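Local atomic coordinates of PAN2-PAN3 deadenylation complex catalytic subunit pan2 (Neurospora crassa, PDB entry 4CZW), a protein that is the catalytic subunit of the PAN2-PAN3 deadenylation complex, a metal-dependent exoribonuclease that probably shortens the poly(A) tails of cytoplasmic mRNA to release 5'-AMP. Residues Glu277-Trp282 against Trp384-Val389; Gly40-Ile45 against Asp554-Asn559; Ala201-Asn206 against Gln256-Phe261; Ser571-Lys576 against Arg616-Phe621. All blocks are in the same frame, centred on the assembly; numbering follows the deposited sequence.

Contact 1: residues Glu277-Trp282 against Trp384-Val389; sequences EHRKLW and WKMPVV
Arg279 and Met386 mark the closest backbone approach of helix 277-282 to strand 385-389, with their CA atoms 7.2 Å apart. The two segments run almost at right angles, their N-to-C directions 97° apart, and the axes come within 9.4 Å. No hydrogen bond joins them, so side-chain packing carries the contact. Met386, present as selenomethionine, reaches the helix with a chain folded at chi2 (-72°) and again at chi3, which brings its selenium against the side chains of Arg279 and Trp282. There SE lies 3.7 Å from Trp282 CB and also touches the aliphatic start of Arg279, whose CG is 3.9 Å from SE. The terminal methyl approaches the helix backbone, with Met386 CE 3.5 Å from Arg279 O. This is helix-on-sheet packing in the ubiquitin-protease-like domain, where strand 385-394 pairs with strands 266-270 and 321-334. Pro387, the next residue along, meets the indole from above: its CG stands 3.6 Å from the centroid of the six-membered ring of Trp282, 18° off the ring normal, a CH-pi contact. Met386 SE lies obliquely to the five-membered ring, a looser Met-aromatic approach. The indole nitrogen has its partner outside the two segments, Trp282 NE1 being hydrogen-bonded to Tyr210 OH, while Ile273 also packs against this side chain. Farther along the strand, Val388 and Val389 pack on helix 130-149.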
# COMPACT_ATOMS: atom_id res chain seq x y z
N GLU A 277 -18.54 4.81 -28.37
CA GLU A 277 -18.45 6.26 -28.53
C GLU A 277 -17.64 6.87 -27.40
O GLU A 277 -16.99 7.91 -27.58
CB GLU A 277 -19.85 6.88 -28.56
CG GLU A 277 -20.73 6.35 -29.69
CD GLU A 277 -20.13 6.61 -31.06
OE1 GLU A 277 -19.53 7.69 -31.25
OE2 GLU A 277 -20.27 5.75 -31.95
N HIS A 278 -17.67 6.23 -26.24
CA HIS A 278 -16.88 6.68 -25.10
C HIS A 278 -15.39 6.47 -25.37
O HIS A 278 -14.56 7.30 -25.00
CB HIS A 278 -17.29 5.93 -23.83
CG HIS A 278 -18.68 6.24 -23.37
ND1 HIS A 278 -19.38 5.43 -22.50
CD2 HIS A 278 -19.50 7.28 -23.65
CE1 HIS A 278 -20.57 5.95 -22.27
NE2 HIS A 278 -20.67 7.07 -22.96
N ARG A 279 -15.06 5.36 -26.02
CA ARG A 279 -13.67 5.04 -26.31
C ARG A 279 -13.11 5.92 -27.43
O ARG A 279 -11.93 6.28 -27.41
CB ARG A 279 -13.52 3.56 -26.68
CG ARG A 279 -13.83 2.62 -25.52
CD ARG A 279 -13.78 1.16 -25.94
NE ARG A 279 -14.17 0.28 -24.84
CZ ARG A 279 -15.41 -0.14 -24.62
NH1 ARG A 279 -16.39 0.23 -25.42
NH2 ARG A 279 -15.66 -0.94 -23.59
N LYS A 280 -13.96 6.27 -28.39
CA LYS A 280 -13.57 7.19 -29.45
C LYS A 280 -13.26 8.57 -28.87
O LYS A 280 -12.33 9.24 -29.30
CB LYS A 280 -14.67 7.30 -30.50
CG LYS A 280 -14.96 6.02 -31.25
CD LYS A 280 -15.96 6.25 -32.38
CE LYS A 280 -16.26 4.97 -33.13
NZ LYS A 280 -17.20 5.21 -34.26
N LEU A 281 -14.05 8.97 -27.87
CA LEU A 281 -13.86 10.25 -27.21
C LEU A 281 -12.54 10.30 -26.44
O LEU A 281 -11.79 11.27 -26.54
CB LEU A 281 -15.03 10.54 -26.26
CG LEU A 281 -15.03 11.90 -25.56
CD1 LEU A 281 -15.21 13.02 -26.57
CD2 LEU A 281 -16.11 11.96 -24.50
N TRP A 282 -12.27 9.25 -25.68
CA TRP A 282 -11.06 9.18 -24.86
C TRP A 282 -9.80 9.00 -25.70
O TRP A 282 -8.70 9.31 -25.24
CB TRP A 282 -11.17 8.04 -23.85
CG TRP A 282 -11.75 8.46 -22.54
CD1 TRP A 282 -13.04 8.27 -22.11
CD2 TRP A 282 -11.07 9.14 -21.48
NE1 TRP A 282 -13.20 8.79 -20.85
CE2 TRP A 282 -12.01 9.33 -20.44
CE3 TRP A 282 -9.77 9.60 -21.30
CZ2 TRP A 282 -11.67 9.96 -19.24
CZ3 TRP A 282 -9.44 10.23 -20.12
CH2 TRP A 282 -10.38 10.40 -19.10
N TRP A 384 -7.27 -1.13 -27.14
CA TRP A 384 -6.75 -1.89 -26.00
C TRP A 384 -6.41 -1.05 -24.76
O TRP A 384 -6.36 -1.59 -23.65
CB TRP A 384 -5.52 -2.69 -26.43
CG TRP A 384 -4.39 -1.84 -26.95
CD1 TRP A 384 -4.19 -1.43 -28.23
CD2 TRP A 384 -3.29 -1.32 -26.19
NE1 TRP A 384 -3.04 -0.68 -28.32
CE2 TRP A 384 -2.47 -0.59 -27.07
CE3 TRP A 384 -2.93 -1.38 -24.84
CZ2 TRP A 384 -1.31 0.06 -26.66
CZ3 TRP A 384 -1.78 -0.74 -24.43
CH2 TRP A 384 -0.98 -0.03 -25.33
N LYS A 385 -6.17 0.24 -24.94
CA LYS A 385 -5.75 1.07 -23.81
C LYS A 385 -6.79 2.12 -23.41
O LYS A 385 -6.95 3.13 -24.08
CB LYS A 385 -4.42 1.77 -24.12
CG LYS A 385 -3.78 2.41 -22.91
CD LYS A 385 -2.57 3.24 -23.27
CE LYS A 385 -2.00 3.94 -22.05
NZ LYS A 385 -0.94 4.92 -22.43
N MSE A 386 -7.47 1.87 -22.29
CA MSE A 386 -8.50 2.77 -21.79
C MSE A 386 -8.37 3.02 -20.29
O MSE A 386 -8.12 2.10 -19.52
CB MSE A 386 -9.89 2.21 -22.11
CG MSE A 386 -10.34 2.45 -23.55
SE MSE A 386 -10.77 4.32 -23.87
CE MSE A 386 -9.59 4.67 -25.38
N PRO A 387 -8.55 4.28 -19.87
CA PRO A 387 -8.45 4.67 -18.46
C PRO A 387 -9.66 4.22 -17.65
O PRO A 387 -10.79 4.24 -18.15
CB PRO A 387 -8.39 6.20 -18.53
CG PRO A 387 -9.14 6.54 -19.76
CD PRO A 387 -8.86 5.44 -20.74
N VAL A 388 -9.42 3.81 -16.41
CA VAL A 388 -10.50 3.34 -15.53
C VAL A 388 -10.68 4.29 -14.36
O VAL A 388 -11.79 4.77 -14.10
CB VAL A 388 -10.22 1.92 -15.01
CG1 VAL A 388 -11.34 1.47 -14.08
CG2 VAL A 388 -10.06 0.95 -16.17
N VAL A 389 -9.60 4.56 -13.64
CA VAL A 389 -9.63 5.48 -12.52
C VAL A 389 -8.63 6.62 -12.74
O VAL A 389 -7.47 6.38 -13.06
CB VAL A 389 -9.31 4.78 -11.18
CG1 VAL A 389 -9.44 5.75 -10.02
CG2 VAL A 389 -10.22 3.58 -10.98

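Contact 2: residues Gly40-Ile45 against Asp554-Asn559; sequences GLENNI and DFRVIN
Glu42 and Arg556 form a two-pronged salt bridge that carries the whole contact between these segments. Arg556 NH1 donates to Glu42 OE1 at 3.0 Å with a nearly straight N-H...O angle of 172°, and Arg556 NH2 donates to Glu42 OE2 at 2.8 Å. Each carboxylate oxygen offers its syn lone pair, and Arg556 grips the carboxylate end-on with NH1 and NH2, one nitrogen to each oxygen. The two flat groups are only 9° from coplanar, the geometry expected when paired bonds fix both rotations at once. Their chains arrive from opposite directions: Glu42 extended beyond CG, Arg556 turned at chi3 (-72°) to present its end to the acid. Glu42 OE2 has a further hydrogen bond from Ser99 OG, which steadies the carboxylate from its own domain. The bridge spans two domains, since Glu42 belongs to the ubiquitin-protease-like part, a pseudo-hydrolase regarded as a scaffold, and Arg556 to the exonuclease. With an alanine here in place of Glu42, the Arg556 guanidinium would probably lose its main counter-charge across the interface and be free to turn, since Asp26 is only a long, weak partner for NE. Helix 551-558, which carries Asp554, a catalytic metal ligand by similarity, ends in a Schellman motif with Asn559 as its C-prime residue. The side chain of Asn559 in turn bonds to His101 O and Asn104 N of the protease-like part, a second polar link across the domains. Farther out, Phe30 packs against Glu42 and Val25 against Arg556.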
# COMPACT_ATOMS: atom_id res chain seq x y z
N GLY A 40 8.06 -1.82 -8.32
CA GLY A 40 6.74 -2.24 -8.74
C GLY A 40 6.17 -3.27 -7.79
O GLY A 40 6.81 -3.62 -6.79
N LEU A 41 4.98 -3.77 -8.09
CA LEU A 41 4.33 -4.75 -7.23
C LEU A 41 4.14 -6.08 -7.96
O LEU A 41 3.73 -6.12 -9.12
CB LEU A 41 2.98 -4.22 -6.74
CG LEU A 41 3.04 -3.01 -5.80
CD1 LEU A 41 1.65 -2.46 -5.53
CD2 LEU A 41 3.73 -3.39 -4.50
N GLU A 42 4.44 -7.17 -7.26
CA GLU A 42 4.34 -8.51 -7.84
C GLU A 42 2.88 -8.92 -8.02
O GLU A 42 2.01 -8.52 -7.24
CB GLU A 42 5.09 -9.51 -6.96
CG GLU A 42 6.55 -9.15 -6.75
CD GLU A 42 7.24 -10.03 -5.73
OE1 GLU A 42 6.62 -11.01 -5.26
OE2 GLU A 42 8.41 -9.74 -5.38
N ASN A 43 2.61 -9.73 -9.04
CA ASN A 43 1.24 -10.02 -9.45
C ASN A 43 0.80 -11.48 -9.29
O ASN A 43 -0.14 -11.92 -9.95
CB ASN A 43 1.04 -9.61 -10.91
CG ASN A 43 2.05 -10.25 -11.84
OD1 ASN A 43 2.85 -11.09 -11.43
ND2 ASN A 43 2.00 -9.87 -13.12
N ASN A 44 1.48 -12.22 -8.42
CA ASN A 44 1.14 -13.62 -8.21
C ASN A 44 0.32 -13.81 -6.94
O ASN A 44 0.41 -14.84 -6.28
CB ASN A 44 2.40 -14.47 -8.15
CG ASN A 44 3.36 -14.00 -7.06
OD1 ASN A 44 3.48 -12.81 -6.79
ND2 ASN A 44 4.04 -14.95 -6.44
N ILE A 45 -0.47 -12.81 -6.61
CA ILE A 45 -1.26 -12.81 -5.39
C ILE A 45 -2.74 -12.65 -5.73
O ILE A 45 -3.09 -12.06 -6.75
CB ILE A 45 -0.81 -11.67 -4.44
CG1 ILE A 45 0.72 -11.62 -4.38
CG2 ILE A 45 -1.40 -11.85 -3.05
CD1 ILE A 45 1.28 -10.42 -3.65
N ASP A 554 12.85 -14.33 5.14
CA ASP A 554 12.00 -13.95 6.26
C ASP A 554 11.20 -12.70 5.94
O ASP A 554 9.98 -12.69 6.02
CB ASP A 554 12.84 -13.73 7.52
CG ASP A 554 13.52 -15.00 8.00
OD1 ASP A 554 14.62 -15.31 7.50
OD2 ASP A 554 12.96 -15.68 8.88
N PHE A 555 11.91 -11.64 5.56
CA PHE A 555 11.30 -10.35 5.25
C PHE A 555 10.24 -10.44 4.15
O PHE A 555 9.25 -9.72 4.17
CB PHE A 555 12.37 -9.33 4.85
CG PHE A 555 13.28 -8.93 5.97
CD1 PHE A 555 12.84 -8.98 7.28
CD2 PHE A 555 14.57 -8.50 5.71
CE1 PHE A 555 13.68 -8.61 8.32
CE2 PHE A 555 15.41 -8.13 6.74
CZ PHE A 555 14.96 -8.18 8.05
N ARG A 556 10.46 -11.34 3.20
CA ARG A 556 9.53 -11.54 2.10
C ARG A 556 8.19 -12.09 2.59
O ARG A 556 7.13 -11.63 2.18
CB ARG A 556 10.13 -12.46 1.04
CG ARG A 556 9.11 -13.04 0.08
CD ARG A 556 9.78 -13.63 -1.14
NE ARG A 556 10.32 -12.60 -2.02
CZ ARG A 556 9.63 -12.02 -3.00
NH1 ARG A 556 8.38 -12.39 -3.23
NH2 ARG A 556 10.19 -11.09 -3.75
N VAL A 557 8.25 -13.09 3.46
CA VAL A 557 7.05 -13.71 4.00
C VAL A 557 6.43 -12.82 5.08
O VAL A 557 5.20 -12.77 5.23
CB VAL A 557 7.34 -15.11 4.57
CG1 VAL A 557 6.07 -15.77 5.07
CG2 VAL A 557 8.01 -15.97 3.51
N ILE A 558 7.27 -12.10 5.82
CA ILE A 558 6.81 -11.09 6.76
C ILE A 558 6.13 -9.96 5.98
O ILE A 558 5.24 -9.28 6.51
CB ILE A 558 7.98 -10.53 7.61
CG1 ILE A 558 8.53 -11.62 8.54
CG2 ILE A 558 7.55 -9.33 8.44
CD1 ILE A 558 9.71 -11.16 9.38
N ASN A 559 6.53 -9.81 4.72
CA ASN A 559 6.04 -8.75 3.83
C ASN A 559 6.45 -7.38 4.35
O ASN A 559 5.61 -6.55 4.70
CB ASN A 559 4.52 -8.83 3.66
CG ASN A 559 4.02 -8.09 2.43
OD1 ASN A 559 2.84 -8.15 2.10
ND2 ASN A 559 4.92 -7.40 1.75

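Contact 3: residues Ala201-Asn206 against Gln256-Phe261; sequences ATTFVN and QRKIIF
Lys258 and Thr203 supply the polar component: Lys258 NZ donates a hydrogen bond to Thr203 OG1 over 3.1 Å, the one hydrogen bond across these segments. To span the distance the lysine is fully stretched, CG lying anti to the backbone nitrogen (chi1 -173°) and every later torsion also extended, so that the ammonium meets the threonine end-first while the two side chains lie obliquely to one another. The apolar component is slight. Ala201 CB sits 4.4 Å from Lys258 CE, flanking the lysine near its tip. Both residues also touch Tyr186 of the intervening strand 183-190. The contact ties the loop that leaves edge strand 196-201 to strand 250-262 of the four-stranded antiparallel sheet that resembles the fingers of ubiquitin-specific proteases, in which strand 183-190 lies between strands 196-201 and 250-262, and whose far end holds a zinc ion bound by Cys190, Cys193, Cys245 and Cys248. Lys258 thus reaches past a neighbouring strand, consistent with the 8.2 Å between Ala201 CA and Lys258 CA. A leucine in place of Lys258 would probably leave Thr203 OG1 without this donor and, being shorter, give up the contact with Ala201 CB. The backbones bond to residues outside the two segments: Thr203 with Thr182, Lys258 with Asn237 and Arg257 with Gln187. Next to Thr203 in the same loop, Phe204 packs on helix 130-149.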
# COMPACT_ATOMS: atom_id res chain seq x y z
N ALA A 201 -26.37 13.53 1.04
CA ALA A 201 -25.61 12.83 0.01
C ALA A 201 -24.16 12.62 0.43
O ALA A 201 -23.47 13.56 0.80
CB ALA A 201 -25.68 13.58 -1.30
N THR A 202 -23.70 11.37 0.36
CA THR A 202 -22.33 11.03 0.69
C THR A 202 -21.58 10.56 -0.55
O THR A 202 -22.02 9.64 -1.24
CB THR A 202 -22.26 9.94 1.77
OG1 THR A 202 -22.95 10.38 2.95
CG2 THR A 202 -20.81 9.63 2.13
N THR A 203 -20.45 11.20 -0.84
CA THR A 203 -19.67 10.87 -2.03
C THR A 203 -18.17 10.85 -1.75
O THR A 203 -17.58 11.88 -1.43
CB THR A 203 -19.95 11.85 -3.17
OG1 THR A 203 -21.35 11.83 -3.49
CG2 THR A 203 -19.14 11.49 -4.41
N PHE A 204 -17.56 9.68 -1.87
CA PHE A 204 -16.11 9.54 -1.74
C PHE A 204 -15.45 9.56 -3.12
O PHE A 204 -14.43 10.22 -3.32
CB PHE A 204 -15.74 8.26 -1.00
CG PHE A 204 -16.13 8.26 0.45
CD1 PHE A 204 -15.43 9.03 1.37
CD2 PHE A 204 -17.18 7.48 0.90
CE1 PHE A 204 -15.78 9.03 2.70
CE2 PHE A 204 -17.53 7.47 2.24
CZ PHE A 204 -16.84 8.25 3.14
N VAL A 205 -16.04 8.83 -4.05
CA VAL A 205 -15.52 8.74 -5.41
C VAL A 205 -16.59 9.12 -6.43
O VAL A 205 -17.70 8.60 -6.40
CB VAL A 205 -15.00 7.32 -5.73
CG1 VAL A 205 -14.48 7.25 -7.15
CG2 VAL A 205 -13.92 6.92 -4.74
N ASN A 206 -16.26 10.05 -7.32
CA ASN A 206 -17.20 10.50 -8.33
C ASN A 206 -17.10 9.72 -9.64
O ASN A 206 -16.07 9.10 -9.93
CB ASN A 206 -17.00 11.99 -8.61
CG ASN A 206 -17.48 12.86 -7.46
OD1 ASN A 206 -16.70 13.26 -6.60
ND2 ASN A 206 -18.78 13.15 -7.44
N GLN A 256 -35.21 17.52 -8.37
CA GLN A 256 -34.13 17.14 -7.47
C GLN A 256 -32.76 17.52 -8.05
O GLN A 256 -32.36 17.00 -9.09
CB GLN A 256 -34.18 15.64 -7.19
CG GLN A 256 -35.53 15.17 -6.66
CD GLN A 256 -35.87 13.77 -7.10
OE1 GLN A 256 -35.07 13.09 -7.75
NE2 GLN A 256 -37.07 13.31 -6.75
N ARG A 257 -32.06 18.41 -7.36
CA ARG A 257 -30.75 18.85 -7.82
C ARG A 257 -29.70 18.67 -6.72
O ARG A 257 -29.95 18.99 -5.56
CB ARG A 257 -30.80 20.31 -8.27
CG ARG A 257 -31.98 20.64 -9.16
CD ARG A 257 -31.81 21.98 -9.84
NE ARG A 257 -33.01 22.37 -10.58
CZ ARG A 257 -33.05 23.33 -11.50
NH1 ARG A 257 -31.94 23.99 -11.81
NH2 ARG A 257 -34.19 23.61 -12.11
N LYS A 258 -28.54 18.15 -7.10
CA LYS A 258 -27.46 17.94 -6.15
C LYS A 258 -26.71 19.24 -5.88
O LYS A 258 -25.90 19.68 -6.70
CB LYS A 258 -26.49 16.87 -6.66
CG LYS A 258 -25.43 16.46 -5.65
CD LYS A 258 -24.64 15.26 -6.14
CE LYS A 258 -23.68 14.76 -5.06
NZ LYS A 258 -22.94 13.54 -5.49
N ILE A 259 -27.00 19.85 -4.74
CA ILE A 259 -26.34 21.10 -4.36
C ILE A 259 -24.96 20.82 -3.79
O ILE A 259 -24.82 20.20 -2.74
CB ILE A 259 -27.17 21.87 -3.31
CG1 ILE A 259 -28.63 21.99 -3.76
CG2 ILE A 259 -26.57 23.25 -3.07
CD1 ILE A 259 -28.81 22.70 -5.08
N ILE A 260 -23.93 21.27 -4.50
CA ILE A 260 -22.55 20.98 -4.14
C ILE A 260 -21.91 22.11 -3.34
O ILE A 260 -21.88 23.26 -3.78
CB ILE A 260 -21.70 20.69 -5.39
CG1 ILE A 260 -22.31 19.52 -6.17
CG2 ILE A 260 -20.26 20.40 -5.00
CD1 ILE A 260 -21.57 19.19 -7.45
N PHE A 261 -21.40 21.78 -2.16
CA PHE A 261 -20.80 22.76 -1.27
C PHE A 261 -19.28 22.78 -1.38
O PHE A 261 -18.67 23.83 -1.60
CB PHE A 261 -21.21 22.49 0.18
CG PHE A 261 -22.69 22.50 0.40
CD1 PHE A 261 -23.49 23.47 -0.18
CD2 PHE A 261 -23.30 21.52 1.17
CE1 PHE A 261 -24.86 23.48 0.02
CE2 PHE A 261 -24.66 21.52 1.37
CZ PHE A 261 -25.45 22.50 0.80

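Contact 4: residues Ser571-Lys576 against Arg616-Phe621; sequences SIIFMK and RKYEEF
Ile573 and Tyr618 form the first shell. The branch methyl Ile573 CG2 stands over one face of the phenol ring, 3.5 Å from the ring centroid and 15° off its normal, which makes a CH-pi contact. The other branch adds a lighter touch, Ile573 CD1 lying 4.0 Å from Tyr618 CD2. With CG anti to the backbone nitrogen (chi1 167°), the Tyr618 ring is carried to where the isoleucine can lie over it. Phe574 meets the stem of the same tyrosine, Phe574 CZ being 3.8 Å from Tyr618 CB, and the two aromatic side chains run antiparallel, side by side. Ile573 CG2 also lies above a face of the Phe574 ring, 4.0 Å from its plane, so one methyl abuts both rings. In the second shell, Phe574 is the centre of an inverse gamma turn just after helix 570-573, and its carbonyl is bonded by Tyr635 OH. Leu588, Leu592 and Leu634 pack around its ring, while Phe627 meets Tyr618 edge-to-face. Along the tyrosine's helix Arg616 NH1 bonds Glu619 OE1 at 2.8 Å, the donor coming from above the carboxylate plane, and Arg616 NE bridges to Glu487. The contact joins the short helix following sheet strand 567-569 to helix 604-623, which near its start bears Asp607, a catalytic metal ligand by similarity: helix packing within the RNase H-like fold of a DEDD exonuclease.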
# COMPACT_ATOMS: atom_id res chain seq x y z
N SER A 571 24.59 -14.82 6.58
CA SER A 571 24.71 -15.61 5.36
C SER A 571 25.47 -14.83 4.29
O SER A 571 26.10 -15.41 3.42
CB SER A 571 23.33 -16.01 4.83
OG SER A 571 22.64 -14.90 4.29
N ILE A 572 25.39 -13.51 4.38
CA ILE A 572 26.08 -12.62 3.46
C ILE A 572 27.51 -12.37 3.93
O ILE A 572 28.44 -12.31 3.14
CB ILE A 572 25.34 -11.27 3.31
CG1 ILE A 572 23.92 -11.50 2.78
CG2 ILE A 572 26.11 -10.32 2.41
CD1 ILE A 572 23.11 -10.23 2.64
N ILE A 573 27.66 -12.22 5.25
CA ILE A 573 28.95 -11.96 5.86
C ILE A 573 29.98 -13.05 5.55
O ILE A 573 31.09 -12.76 5.12
CB ILE A 573 28.82 -11.82 7.39
CG1 ILE A 573 28.14 -10.50 7.75
CG2 ILE A 573 30.18 -11.91 8.06
CD1 ILE A 573 27.96 -10.29 9.24
N PHE A 574 29.59 -14.30 5.76
CA PHE A 574 30.51 -15.42 5.56
C PHE A 574 30.45 -15.97 4.14
O PHE A 574 30.29 -17.17 3.93
CB PHE A 574 30.22 -16.53 6.57
CG PHE A 574 30.59 -16.18 7.98
CD1 PHE A 574 31.91 -16.26 8.40
CD2 PHE A 574 29.63 -15.76 8.88
CE1 PHE A 574 32.27 -15.93 9.69
CE2 PHE A 574 29.98 -15.43 10.18
CZ PHE A 574 31.30 -15.52 10.58
N MSE A 575 30.59 -15.08 3.16
CA MSE A 575 30.72 -15.47 1.77
C MSE A 575 32.11 -15.14 1.25
O MSE A 575 32.65 -14.08 1.55
CB MSE A 575 29.67 -14.77 0.89
CG MSE A 575 28.25 -15.27 1.06
SE MSE A 575 27.08 -14.51 -0.31
CE MSE A 575 27.56 -12.63 -0.10
N LYS A 576 32.69 -16.06 0.48
CA LYS A 576 33.89 -15.73 -0.26
C LYS A 576 33.44 -15.03 -1.54
O LYS A 576 32.73 -15.63 -2.35
CB LYS A 576 34.73 -16.98 -0.56
CG LYS A 576 36.23 -16.72 -0.54
CD LYS A 576 37.04 -18.00 -0.71
CE LYS A 576 37.32 -18.30 -2.18
NZ LYS A 576 36.09 -18.64 -2.96
N ARG A 616 29.18 -12.27 16.53
CA ARG A 616 30.15 -11.91 17.55
C ARG A 616 31.50 -12.54 17.25
O ARG A 616 32.55 -11.93 17.48
CB ARG A 616 29.66 -12.32 18.94
CG ARG A 616 28.43 -11.56 19.42
CD ARG A 616 28.63 -10.06 19.26
NE ARG A 616 27.47 -9.30 19.72
CZ ARG A 616 27.32 -7.99 19.54
NH1 ARG A 616 28.25 -7.29 18.89
NH2 ARG A 616 26.23 -7.38 19.99
N LYS A 617 31.48 -13.77 16.74
CA LYS A 617 32.70 -14.43 16.29
C LYS A 617 33.32 -13.67 15.12
O LYS A 617 34.54 -13.56 15.02
CB LYS A 617 32.41 -15.88 15.89
CG LYS A 617 32.23 -16.82 17.06
CD LYS A 617 33.50 -16.92 17.89
CE LYS A 617 33.34 -17.88 19.05
NZ LYS A 617 34.56 -17.94 19.89
N TYR A 618 32.46 -13.16 14.24
CA TYR A 618 32.91 -12.39 13.10
C TYR A 618 33.62 -11.11 13.53
O TYR A 618 34.62 -10.72 12.94
CB TYR A 618 31.72 -12.05 12.19
CG TYR A 618 32.02 -11.00 11.15
CD1 TYR A 618 32.89 -11.27 10.10
CD2 TYR A 618 31.42 -9.75 11.20
CE1 TYR A 618 33.16 -10.31 9.14
CE2 TYR A 618 31.69 -8.79 10.25
CZ TYR A 618 32.56 -9.07 9.22
OH TYR A 618 32.82 -8.12 8.26
N GLU A 619 33.09 -10.47 14.57
CA GLU A 619 33.71 -9.27 15.12
C GLU A 619 35.08 -9.58 15.70
O GLU A 619 36.01 -8.78 15.58
CB GLU A 619 32.82 -8.63 16.19
CG GLU A 619 31.55 -7.99 15.64
CD GLU A 619 30.83 -7.15 16.68
OE1 GLU A 619 30.82 -7.55 17.87
OE2 GLU A 619 30.28 -6.09 16.32
N GLU A 620 35.21 -10.74 16.33
CA GLU A 620 36.48 -11.17 16.90
C GLU A 620 37.50 -11.45 15.81
O GLU A 620 38.67 -11.09 15.94
CB GLU A 620 36.28 -12.42 17.77
CG GLU A 620 35.38 -12.20 18.97
CD GLU A 620 35.14 -13.47 19.76
OE1 GLU A 620 35.84 -14.47 19.49
OE2 GLU A 620 34.25 -13.47 20.63
N PHE A 621 37.06 -12.10 14.73
CA PHE A 621 37.94 -12.46 13.63
C PHE A 621 38.46 -11.23 12.90
O PHE A 621 39.62 -11.18 12.50
CB PHE A 621 37.21 -13.38 12.64
CG PHE A 621 36.79 -14.70 13.24
CD1 PHE A 621 37.41 -15.19 14.37
CD2 PHE A 621 35.78 -15.44 12.65
CE1 PHE A 621 37.02 -16.41 14.92
CE2 PHE A 621 35.39 -16.66 13.19
CZ PHE A 621 36.01 -17.14 14.32

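How the contacts relate
From the N terminus, contact 2 opens first, at 40-45, and stays open for most of the chain, closing at 554-559 in the exonuclease. Inside that long loop contact 3 closes between 201-206 and 256-261, and contact 1 follows in series, from 277-282 to 384-389. Both belong to the ubiquitin-protease-like domain, one between its zinc-bearing antiparallel sheet and an adjoining loop and the other between a helix and the large mixed sheet, with nearest atoms about 6 Å apart. Contact 4 closes a short loop from 571-576 to 616-621, after contact 2 has closed, wholly in the exonuclease, about 63 Å from contact 3 centre to centre. No two contacts cross, and only contact 2 joins the two domains.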